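Long-range contacts in branched-chain alpha-ketoacid decarboxylase (Lactococcus lactis, PDB 2VBF), which probably decarboxylates branched-chain and aromatic alpha-keto acids to aldehydes, using thiamine diphosphate and a magnesium ion as cofactors: residues A[502-507]-A[543-547]; A[444-448]-A[535-541]; A[466-471]-A[511-517]. All coordinates share one frame; numbering follows the deposited sequence.

Overall arrangement
All three contacts lie within the C-terminal thiamine diphosphate-binding region and gather round one parallel sheet, their centres about 13 to 15 Å apart. Contact 1 is nearest the cofactor: the side chain of Tyr-503 is about 4 Å from that of Asp-452, a magnesium ligand, and about 7 Å from the metal itself. Contacts 2 and 3 sit away from the annotated sites. Tyr-543 OH, 2.5 Å from Asp-538 OD2, joins contact 1 to contact 2. Pro-507 O, 2.8 Å from Ala-512 N, joins contact 1 to contact 3, while Arg-445 NE, 2.7 Å from Asn-471 O, ties contact 2 to contact 3, whose segments lie between those of contact 2 in sequence.

Contact 1: residues A[502-507]-A[543-547]; sequences NYSKLP and YWIEL
Trp-544 and Glu-546, two residues apart on one strand, each make a hydrogen bond to the backbone of 502-507. The indole NE1 of Trp-544 donates to Tyr-503 O at 2.8 Å, with an N-H...O angle of 146°. The oxygen lies nearly in the indole plane, but the nitrogen stands above the carbonyl plane rather than in it. Leu-506 N binds the same oxygen from the opposite face, which leaves Tyr-503 O held by two donors. Glu-546 OE1 accepts from Ser-504 N at 3.0 Å, met on its anti side and out of the carboxylate plane. A water that donates to Glu-546 OE1 at 2.7 Å also hydrogen-bonds Ser-504 OG, adding a bridge between the same two residues. Glu-546 spans the gap because its chain is fully extended, CG anti to the backbone N (chi1 178°); its other oxygen, OE2, is taken by Asn-478 of the neighbouring strand.

Strand 542-548 is an inner strand of the six-stranded parallel sheet in this thiamine diphosphate-binding domain, and the turn leading into helix 506-509 packs on one face of the sheet, over this strand. That turn carries Tyr-503, whose hydroxyl binds Gln-456 and whose side chain touches Asp-452, a magnesium ligand.

The tyrosine ring and the Glu-546 carboxylate are almost perpendicular, 85° apart, with OE2 in the ring plane at its edge, 3.7 Å from CD2 of Tyr-503. Further along, Pro-507 lies over one face of the Trp-544 indole in a CH-pi contact, its CG 3.5 Å from the centroid of the five-membered ring. Leu-506 approaches the same indole with its CD1 methyl, 4.1 Å from CZ2 of Trp-544.

Contact 2: residues A[444-448]-A[535-541]; sequences SRHLL and AQADVNR
Arg-445 lays one face of its guanidinium against the backbone of Val-539, whose CA is 3.5 Å from NH1 of Arg-445 and displaced toward the rim of the group. The arginine chain leaves strand 445-451 with CG opposite the backbone N (chi1 -168°) and bends at CG (chi2 94°), which brings its head to the end of helix 525-537. There NH1 donates to Ala-535 O at 3.0 Å, an N-H...O angle of 146°, with the oxygen tilted from the guanidinium plane. NH2 makes a weak bond, 3.1 Å long, to Asp-538 O.

A water binds NH1 and donates to both O and OE1 of Gln-536. Gln-536 turns its amide NE2 to Glu-394, and Leu-447 touches that nitrogen with CD2 at 3.9 Å, the two side chains crossing at about a right angle. The NE of Arg-445 is given to Asn-471 O. With the guanidinium gone, as with an alanine here, Ala-535 O, Asn-471 O and the water would probably each lose a donor, and a gap would open beside Val-539.

Topologically, this ties a central strand of the parallel sheet to the helix that crosses over between strands 517-522 and 542-548, at the type I turn running from Asp-538 to Arg-541. That turn is braced by a salt bridge, Arg-541 gripping Asp-538 OD2 side-on through NE and NH2, and the same oxygen is hydrogen-bonded to Tyr-543 OH. Because carbonyl oxygens at a helix C-terminus lie at the negative end of its dipole, a cationic guanidinium placed among them is likely to be electrostatically favourable.

Contact 3: residues A[466-471]-A[511-517]; sequences IREKLN and GATEDRV
Arg-516 points its guanidinium end-on at Asn-471, both terminal nitrogens converging on OD1. NH2 meets the oxygen in the carbonyl plane, on a lone pair, at 3.0 Å with an N-H...O angle of 151°; NH1 reaches OD1 at 3.1 Å but is tilted from that plane. The oxygen lies in the guanidinium plane, although the amide and guanidinium planes are 43° apart. One guanidinium face rests over the backbone of Lys-469, whose CA stands 3.4 Å above it.

The arginine first extends with CG anti to its own N (chi1 173°), then bends at chi2 and chi3, laying CD 3.5 Å from Ile-466 O and carrying NE past CG of Lys-469. It thus lies along the Schellman motif at Lys-469 that closes helix 462-467. A second Schellman motif, with Gly-511 at positive phi, ends helix 506-509 across the contact, and the loop that runs from there to strand 517-522, outermost in the sheet within this chain, packs against the end of helix 462-467.

Beyond the arginine the contact becomes apolar. Ile-466 reaches over with CD1 to the CB of Ala-512, 3.6 Å away, while its CG1 lies 4.3 Å from CG2 of Val-517.

Contact 1: residues A[502-507]-A[543-547]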
loop_
_atom_site.group_PDB
_atom_site.type_symbol
_atom_site.label_atom_id
_atom_site.label_comp_id
_atom_site.label_asym_id
_atom_site.label_seq_id
_atom_site.Cartn_x
_atom_site.Cartn_y
_atom_site.Cartn_z
ATOM N N ASN A 502 13.396 -10.942 15.049
ATOM C CA ASN A 502 13.300 -11.106 16.501
ATOM C C ASN A 502 12.085 -10.340 16.999
ATOM O O ASN A 502 12.203 -9.221 17.496
ATOM C CB ASN A 502 14.594 -10.632 17.173
ATOM C CG ASN A 502 15.803 -11.427 16.713
ATOM O OD1 ASN A 502 15.809 -12.657 16.785
ATOM N ND2 ASN A 502 16.816 -10.738 16.216
ATOM N N TYR A 503 10.918 -10.965 16.850
ATOM C CA TYR A 503 9.617 -10.281 17.031
ATOM C C TYR A 503 9.480 -9.654 18.413
ATOM O O TYR A 503 8.984 -8.554 18.533
ATOM C CB TYR A 503 8.450 -11.235 16.724
ATOM C CG TYR A 503 8.535 -11.750 15.302
ATOM C CD1 TYR A 503 8.266 -10.909 14.226
ATOM C CD2 TYR A 503 8.930 -13.051 15.037
ATOM C CE1 TYR A 503 8.386 -11.365 12.909
ATOM C CE2 TYR A 503 9.055 -13.518 13.745
ATOM C CZ TYR A 503 8.785 -12.659 12.670
ATOM O OH TYR A 503 8.927 -13.122 11.384
ATOM N N SER A 504 9.955 -10.342 19.451
ATOM C CA SER A 504 9.804 -9.843 20.822
ATOM C C SER A 504 10.588 -8.543 21.086
ATOM O O SER A 504 10.266 -7.790 22.015
ATOM C CB SER A 504 10.198 -10.927 21.838
ATOM O OG SER A 504 11.602 -11.097 21.876
ATOM N N LYS A 505 11.593 -8.272 20.255
ATOM C CA LYS A 505 12.447 -7.101 20.406
ATOM C C LYS A 505 11.972 -5.882 19.608
ATOM O O LYS A 505 12.571 -4.809 19.698
ATOM C CB LYS A 505 13.883 -7.459 20.007
ATOM C CG LYS A 505 14.485 -8.637 20.769
ATOM C CD LYS A 505 14.410 -8.481 22.281
ATOM C CE LYS A 505 14.992 -9.712 22.971
ATOM N NZ LYS A 505 14.971 -9.583 24.458
ATOM N N LEU A 506 10.885 -6.023 18.850
ATOM C CA LEU A 506 10.368 -4.898 18.072
ATOM C C LEU A 506 10.007 -3.648 18.903
ATOM O O LEU A 506 10.436 -2.540 18.568
ATOM C CB LEU A 506 9.196 -5.356 17.174
ATOM C CG LEU A 506 9.635 -6.210 15.974
ATOM C CD1 LEU A 506 8.440 -6.948 15.364
ATOM C CD2 LEU A 506 10.372 -5.358 14.904
ATOM N N PRO A 507 9.191 -3.802 19.969
ATOM C CA PRO A 507 8.838 -2.590 20.721
ATOM C C PRO A 507 10.051 -1.789 21.207
ATOM O O PRO A 507 10.081 -0.574 21.053
ATOM C CB PRO A 507 7.994 -3.127 21.882
ATOM C CG PRO A 507 7.420 -4.438 21.350
ATOM C CD PRO A 507 8.531 -5.006 20.511
ATOM N N TYR A 543 1.057 -5.314 25.897
ATOM C CA TYR A 543 1.801 -6.563 25.924
ATOM C C TYR A 543 2.098 -7.021 24.495
ATOM O O TYR A 543 1.232 -6.945 23.620
ATOM C CB TYR A 543 1.061 -7.628 26.739
ATOM C CG TYR A 543 1.301 -7.408 28.206
ATOM C CD1 TYR A 543 0.749 -6.305 28.854
ATOM C CD2 TYR A 543 2.126 -8.256 28.938
ATOM C CE1 TYR A 543 0.994 -6.062 30.201
ATOM C CE2 TYR A 543 2.375 -8.025 30.286
ATOM C CZ TYR A 543 1.803 -6.931 30.910
ATOM O OH TYR A 543 2.057 -6.693 32.240
ATOM N N TRP A 544 3.340 -7.452 24.283
ATOM C CA TRP A 544 3.844 -7.870 22.978
ATOM C C TRP A 544 4.467 -9.260 23.142
ATOM O O TRP A 544 5.595 -9.402 23.625
ATOM C CB TRP A 544 4.869 -6.860 22.496
ATOM C CG TRP A 544 5.281 -7.006 21.070
ATOM C CD1 TRP A 544 6.413 -7.614 20.589
ATOM C CD2 TRP A 544 4.574 -6.513 19.923
ATOM N NE1 TRP A 544 6.446 -7.523 19.221
ATOM C CE2 TRP A 544 5.330 -6.860 18.784
ATOM C CE3 TRP A 544 3.370 -5.823 19.750
ATOM C CZ2 TRP A 544 4.924 -6.534 17.485
ATOM C CZ3 TRP A 544 2.968 -5.499 18.462
ATOM C CH2 TRP A 544 3.750 -5.856 17.344
ATOM N N ILE A 545 3.707 -10.279 22.758
ATOM C CA ILE A 545 3.991 -11.648 23.131
ATOM C C ILE A 545 4.263 -12.491 21.903
ATOM O O ILE A 545 3.352 -12.776 21.117
ATOM C CB ILE A 545 2.807 -12.247 23.919
ATOM C CG1 ILE A 545 2.538 -11.422 25.182
ATOM C CG2 ILE A 545 3.058 -13.717 24.254
ATOM C CD1 ILE A 545 1.118 -11.586 25.712
ATOM N N GLU A 546 5.521 -12.911 21.757
ATOM C CA GLU A 546 5.903 -13.779 20.654
ATOM C C GLU A 546 5.598 -15.227 21.036
ATOM O O GLU A 546 6.203 -15.770 21.967
ATOM C CB GLU A 546 7.384 -13.591 20.307
ATOM C CG GLU A 546 7.870 -14.518 19.185
ATOM C CD GLU A 546 9.325 -14.319 18.829
ATOM O OE1 GLU A 546 9.950 -13.356 19.331
ATOM O OE2 GLU A 546 9.831 -15.131 18.021
ATOM N N LEU A 547 4.644 -15.836 20.331
ATOM C CA LEU A 547 4.310 -17.255 20.508
ATOM C C LEU A 547 5.088 -18.069 19.494
ATOM O O LEU A 547 5.052 -17.767 18.298
ATOM C CB LEU A 547 2.812 -17.502 20.304
ATOM C CG LEU A 547 1.854 -16.665 21.154
ATOM C CD1 LEU A 547 0.412 -17.013 20.796
ATOM C CD2 LEU A 547 2.113 -16.872 22.659
HETATM O O HOH W 1 12.436 -12.385 19.701
#

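Contact 2: residues A[444-448]-A[535-541]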
loop_
_atom_site.group_PDB
_atom_site.type_symbol
_atom_site.label_atom_id
_atom_site.label_comp_id
_atom_site.label_asym_id
_atom_site.label_seq_id
_atom_site.Cartn_x
_atom_site.Cartn_y
_atom_site.Cartn_z
ATOM N N SER A 444 -12.669 -1.303 26.075
ATOM C CA SER A 444 -12.721 -2.700 25.640
ATOM C C SER A 444 -11.296 -3.139 25.343
ATOM O O SER A 444 -10.695 -2.643 24.399
ATOM C CB SER A 444 -13.607 -2.873 24.399
ATOM O OG SER A 444 -13.597 -4.224 23.966
ATOM N N ARG A 445 -10.757 -4.042 26.165
ATOM C CA ARG A 445 -9.369 -4.504 26.021
ATOM C C ARG A 445 -9.256 -5.342 24.757
ATOM O O ARG A 445 -9.917 -6.364 24.629
ATOM C CB ARG A 445 -8.901 -5.335 27.225
ATOM C CG ARG A 445 -7.373 -5.618 27.280
ATOM C CD ARG A 445 -6.672 -4.579 28.120
ATOM N NE ARG A 445 -5.209 -4.567 28.027
ATOM C CZ ARG A 445 -4.371 -5.057 28.942
ATOM N NH1 ARG A 445 -4.826 -5.687 30.022
ATOM N NH2 ARG A 445 -3.060 -4.933 28.770
ATOM N N HIS A 446 -8.383 -4.910 23.856
ATOM C CA HIS A 446 -8.137 -5.617 22.612
ATOM C C HIS A 446 -7.025 -6.645 22.731
ATOM O O HIS A 446 -5.925 -6.343 23.231
ATOM C CB HIS A 446 -7.842 -4.631 21.488
ATOM C CG HIS A 446 -9.063 -3.921 20.997
ATOM N ND1 HIS A 446 -9.901 -3.219 21.844
ATOM C CD2 HIS A 446 -9.594 -3.803 19.756
ATOM C CE1 HIS A 446 -10.893 -2.698 21.139
ATOM N NE2 HIS A 446 -10.739 -3.051 19.872
ATOM N N LEU A 447 -7.341 -7.845 22.266
ATOM C CA LEU A 447 -6.415 -8.949 22.144
ATOM C C LEU A 447 -6.243 -9.241 20.653
ATOM O O LEU A 447 -7.208 -9.599 19.976
ATOM C CB LEU A 447 -6.969 -10.183 22.855
ATOM C CG LEU A 447 -6.828 -10.213 24.388
ATOM C CD1 LEU A 447 -7.659 -9.135 25.074
ATOM C CD2 LEU A 447 -7.204 -11.581 24.895
ATOM N N LEU A 448 -5.019 -9.044 20.154
ATOM C CA LEU A 448 -4.664 -9.292 18.750
ATOM C C LEU A 448 -3.902 -10.594 18.575
ATOM O O LEU A 448 -2.919 -10.831 19.266
ATOM C CB LEU A 448 -3.790 -8.156 18.217
ATOM C CG LEU A 448 -3.212 -8.312 16.805
ATOM C CD1 LEU A 448 -4.348 -8.372 15.767
ATOM C CD2 LEU A 448 -2.234 -7.204 16.492
ATOM N N ALA A 535 -0.745 -10.283 31.594
ATOM C CA ALA A 535 -1.206 -9.249 30.649
ATOM C C ALA A 535 -2.602 -8.737 31.010
ATOM O O ALA A 535 -2.805 -7.523 31.152
ATOM C CB ALA A 535 -1.192 -9.793 29.212
ATOM N N GLN A 536 -3.547 -9.656 31.189
ATOM C CA GLN A 536 -4.932 -9.295 31.535
ATOM C C GLN A 536 -5.051 -8.483 32.825
ATOM O O GLN A 536 -5.864 -7.564 32.920
ATOM C CB GLN A 536 -5.786 -10.551 31.663
ATOM C CG GLN A 536 -6.030 -11.235 30.349
ATOM C CD GLN A 536 -7.102 -10.560 29.539
ATOM O OE1 GLN A 536 -7.279 -9.341 29.602
ATOM N NE2 GLN A 536 -7.828 -11.350 28.763
ATOM N N ALA A 537 -4.242 -8.836 33.816
ATOM C CA ALA A 537 -4.222 -8.124 35.099
ATOM C C ALA A 537 -3.708 -6.696 34.961
ATOM O O ALA A 537 -4.238 -5.775 35.580
ATOM C CB ALA A 537 -3.367 -8.895 36.107
ATOM N N ASP A 538 -2.684 -6.516 34.130
ATOM C CA ASP A 538 -1.991 -5.242 33.993
ATOM C C ASP A 538 -2.614 -4.441 32.850
ATOM O O ASP A 538 -2.154 -4.496 31.711
ATOM C CB ASP A 538 -0.503 -5.517 33.748
ATOM C CG ASP A 538 0.328 -4.262 33.575
ATOM O OD1 ASP A 538 -0.116 -3.141 33.909
ATOM O OD2 ASP A 538 1.461 -4.415 33.082
ATOM N N VAL A 539 -3.660 -3.690 33.172
ATOM C CA VAL A 539 -4.414 -2.918 32.169
ATOM C C VAL A 539 -3.718 -1.628 31.701
ATOM O O VAL A 539 -4.174 -0.987 30.751
ATOM C CB VAL A 539 -5.836 -2.563 32.689
ATOM C CG1 VAL A 539 -6.593 -3.820 33.078
ATOM C CG2 VAL A 539 -5.753 -1.574 33.869
ATOM N N ASN A 540 -2.615 -1.243 32.344
ATOM C CA ASN A 540 -1.970 0.038 32.045
ATOM C C ASN A 540 -0.730 -0.054 31.161
ATOM O O ASN A 540 -0.031 0.950 30.961
ATOM C CB ASN A 540 -1.632 0.766 33.347
ATOM C CG ASN A 540 -2.873 1.137 34.143
ATOM O OD1 ASN A 540 -3.792 1.775 33.629
ATOM N ND2 ASN A 540 -2.907 0.721 35.398
ATOM N N ARG A 541 -0.460 -1.243 30.633
ATOM C CA ARG A 541 0.624 -1.412 29.664
ATOM C C ARG A 541 0.193 -2.292 28.496
ATOM O O ARG A 541 -0.729 -3.095 28.608
ATOM C CB ARG A 541 1.876 -1.991 30.338
ATOM C CG ARG A 541 2.662 -0.940 31.170
ATOM C CD ARG A 541 3.957 -1.505 31.728
ATOM N NE ARG A 541 3.704 -2.595 32.656
ATOM C CZ ARG A 541 4.654 -3.288 33.283
ATOM N NH1 ARG A 541 5.933 -3.011 33.086
ATOM N NH2 ARG A 541 4.320 -4.266 34.110
HETATM O O HOH W 2 -7.596 -6.791 30.751
#

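Contact 3: residues A[466-471]-A[511-517]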
loop_
_atom_site.group_PDB
_atom_site.type_symbol
_atom_site.label_atom_id
_atom_site.label_comp_id
_atom_site.label_asym_id
_atom_site.label_seq_id
_atom_site.Cartn_x
_atom_site.Cartn_y
_atom_site.Cartn_z
ATOM N N ILE A 466 2.908 3.127 20.600
ATOM C CA ILE A 466 3.765 3.576 21.696
ATOM C C ILE A 466 3.465 5.031 22.012
ATOM O O ILE A 466 3.206 5.384 23.179
ATOM C CB ILE A 466 5.260 3.388 21.324
ATOM C CG1 ILE A 466 5.579 1.884 21.229
ATOM C CG2 ILE A 466 6.174 4.057 22.347
ATOM C CD1 ILE A 466 6.873 1.544 20.501
ATOM N N ARG A 467 3.449 5.866 20.975
ATOM C CA ARG A 467 3.142 7.286 21.133
ATOM C C ARG A 467 1.774 7.520 21.771
ATOM O O ARG A 467 1.644 8.371 22.652
ATOM C CB ARG A 467 3.199 8.026 19.789
ATOM C CG ARG A 467 2.929 9.523 19.893
ATOM C CD ARG A 467 2.812 10.167 18.523
ATOM N NE ARG A 467 1.623 9.649 17.842
ATOM C CZ ARG A 467 1.517 9.378 16.543
ATOM N NH1 ARG A 467 2.537 9.549 15.708
ATOM N NH2 ARG A 467 0.367 8.889 16.087
ATOM N N GLU A 468 0.760 6.794 21.306
ATOM C CA GLU A 468 -0.617 6.949 21.797
ATOM C C GLU A 468 -0.887 6.240 23.127
ATOM O O GLU A 468 -1.990 6.357 23.691
ATOM C CB GLU A 468 -1.607 6.452 20.735
ATOM C CG GLU A 468 -1.480 7.160 19.401
ATOM C CD GLU A 468 -1.747 8.641 19.490
ATOM O OE1 GLU A 468 -2.611 9.037 20.303
ATOM O OE2 GLU A 468 -1.099 9.416 18.752
ATOM N N LYS A 469 0.103 5.495 23.622
ATOM C CA LYS A 469 0.014 4.798 24.903
ATOM C C LYS A 469 -1.161 3.825 24.974
ATOM O O LYS A 469 -1.872 3.729 25.975
ATOM C CB LYS A 469 -0.004 5.811 26.066
ATOM C CG LYS A 469 1.266 6.632 26.121
ATOM C CD LYS A 469 1.273 7.589 27.292
ATOM C CE LYS A 469 2.500 8.466 27.242
ATOM N NZ LYS A 469 2.468 9.359 26.053
ATOM N N LEU A 470 -1.339 3.077 23.887
ATOM C CA LEU A 470 -2.393 2.084 23.793
ATOM C C LEU A 470 -1.954 0.850 24.552
ATOM O O LEU A 470 -0.768 0.512 24.552
ATOM C CB LEU A 470 -2.669 1.742 22.332
ATOM C CG LEU A 470 -2.997 2.930 21.426
ATOM C CD1 LEU A 470 -3.275 2.455 20.005
ATOM C CD2 LEU A 470 -4.160 3.726 21.975
ATOM N N ASN A 471 -2.910 0.163 25.170
ATOM C CA ASN A 471 -2.609 -0.982 26.012
ATOM C C ASN A 471 -3.196 -2.315 25.541
ATOM O O ASN A 471 -3.647 -3.103 26.359
ATOM C CB ASN A 471 -3.088 -0.681 27.429
ATOM C CG ASN A 471 -2.366 0.470 28.034
ATOM O OD1 ASN A 471 -1.141 0.581 27.902
ATOM N ND2 ASN A 471 -3.100 1.339 28.726
ATOM N N GLY A 511 11.253 2.143 20.039
ATOM C CA GLY A 511 11.317 3.230 21.024
ATOM C C GLY A 511 10.580 3.013 22.333
ATOM O O GLY A 511 10.567 3.913 23.175
ATOM N N ALA A 512 9.982 1.837 22.524
ATOM C CA ALA A 512 9.225 1.556 23.750
ATOM C C ALA A 512 10.158 1.308 24.929
ATOM O O ALA A 512 11.231 0.730 24.767
ATOM C CB ALA A 512 8.320 0.351 23.568
ATOM N N THR A 513 9.717 1.740 26.107
ATOM C CA THR A 513 10.355 1.384 27.366
ATOM C C THR A 513 9.508 0.356 28.116
ATOM O O THR A 513 8.330 0.114 27.789
ATOM C CB THR A 513 10.600 2.622 28.242
ATOM O OG1 THR A 513 9.369 3.322 28.463
ATOM C CG2 THR A 513 11.581 3.555 27.559
ATOM N N GLU A 514 10.116 -0.250 29.127
ATOM C CA GLU A 514 9.487 -1.330 29.885
ATOM C C GLU A 514 8.236 -0.879 30.649
ATOM O O GLU A 514 7.392 -1.704 30.998
ATOM C CB GLU A 514 10.501 -1.953 30.861
ATOM C CG GLU A 514 11.616 -2.740 30.180
ATOM C CD GLU A 514 12.658 -3.291 31.153
ATOM O OE1 GLU A 514 12.974 -2.615 32.159
ATOM O OE2 GLU A 514 13.167 -4.405 30.896
ATOM N N ASP A 515 8.121 0.418 30.914
ATOM C CA ASP A 515 6.926 0.959 31.576
ATOM C C ASP A 515 5.760 1.217 30.599
ATOM O O ASP A 515 4.681 1.641 31.016
ATOM C CB ASP A 515 7.256 2.235 32.358
ATOM C CG ASP A 515 7.686 3.379 31.469
ATOM O OD1 ASP A 515 8.647 3.199 30.694
ATOM O OD2 ASP A 515 7.078 4.469 31.556
ATOM N N ARG A 516 5.988 0.969 29.312
ATOM C CA ARG A 516 4.961 1.161 28.273
ATOM C C ARG A 516 4.571 -0.187 27.661
ATOM O O ARG A 516 3.393 -0.559 27.628
ATOM C CB ARG A 516 5.493 2.115 27.191
ATOM C CG ARG A 516 4.603 2.283 25.949
ATOM C CD ARG A 516 3.599 3.421 26.089
ATOM N NE ARG A 516 2.778 3.275 27.295
ATOM C CZ ARG A 516 1.670 2.544 27.398
ATOM N NH1 ARG A 516 1.183 1.854 26.371
ATOM N NH2 ARG A 516 1.031 2.498 28.559
ATOM N N VAL A 517 5.570 -0.913 27.178
ATOM C CA VAL A 517 5.366 -2.233 26.577
ATOM C C VAL A 517 6.134 -3.314 27.323
ATOM O O VAL A 517 7.337 -3.159 27.571
ATOM C CB VAL A 517 5.825 -2.271 25.106
ATOM C CG1 VAL A 517 5.412 -3.600 24.461
ATOM C CG2 VAL A 517 5.248 -1.083 24.343
#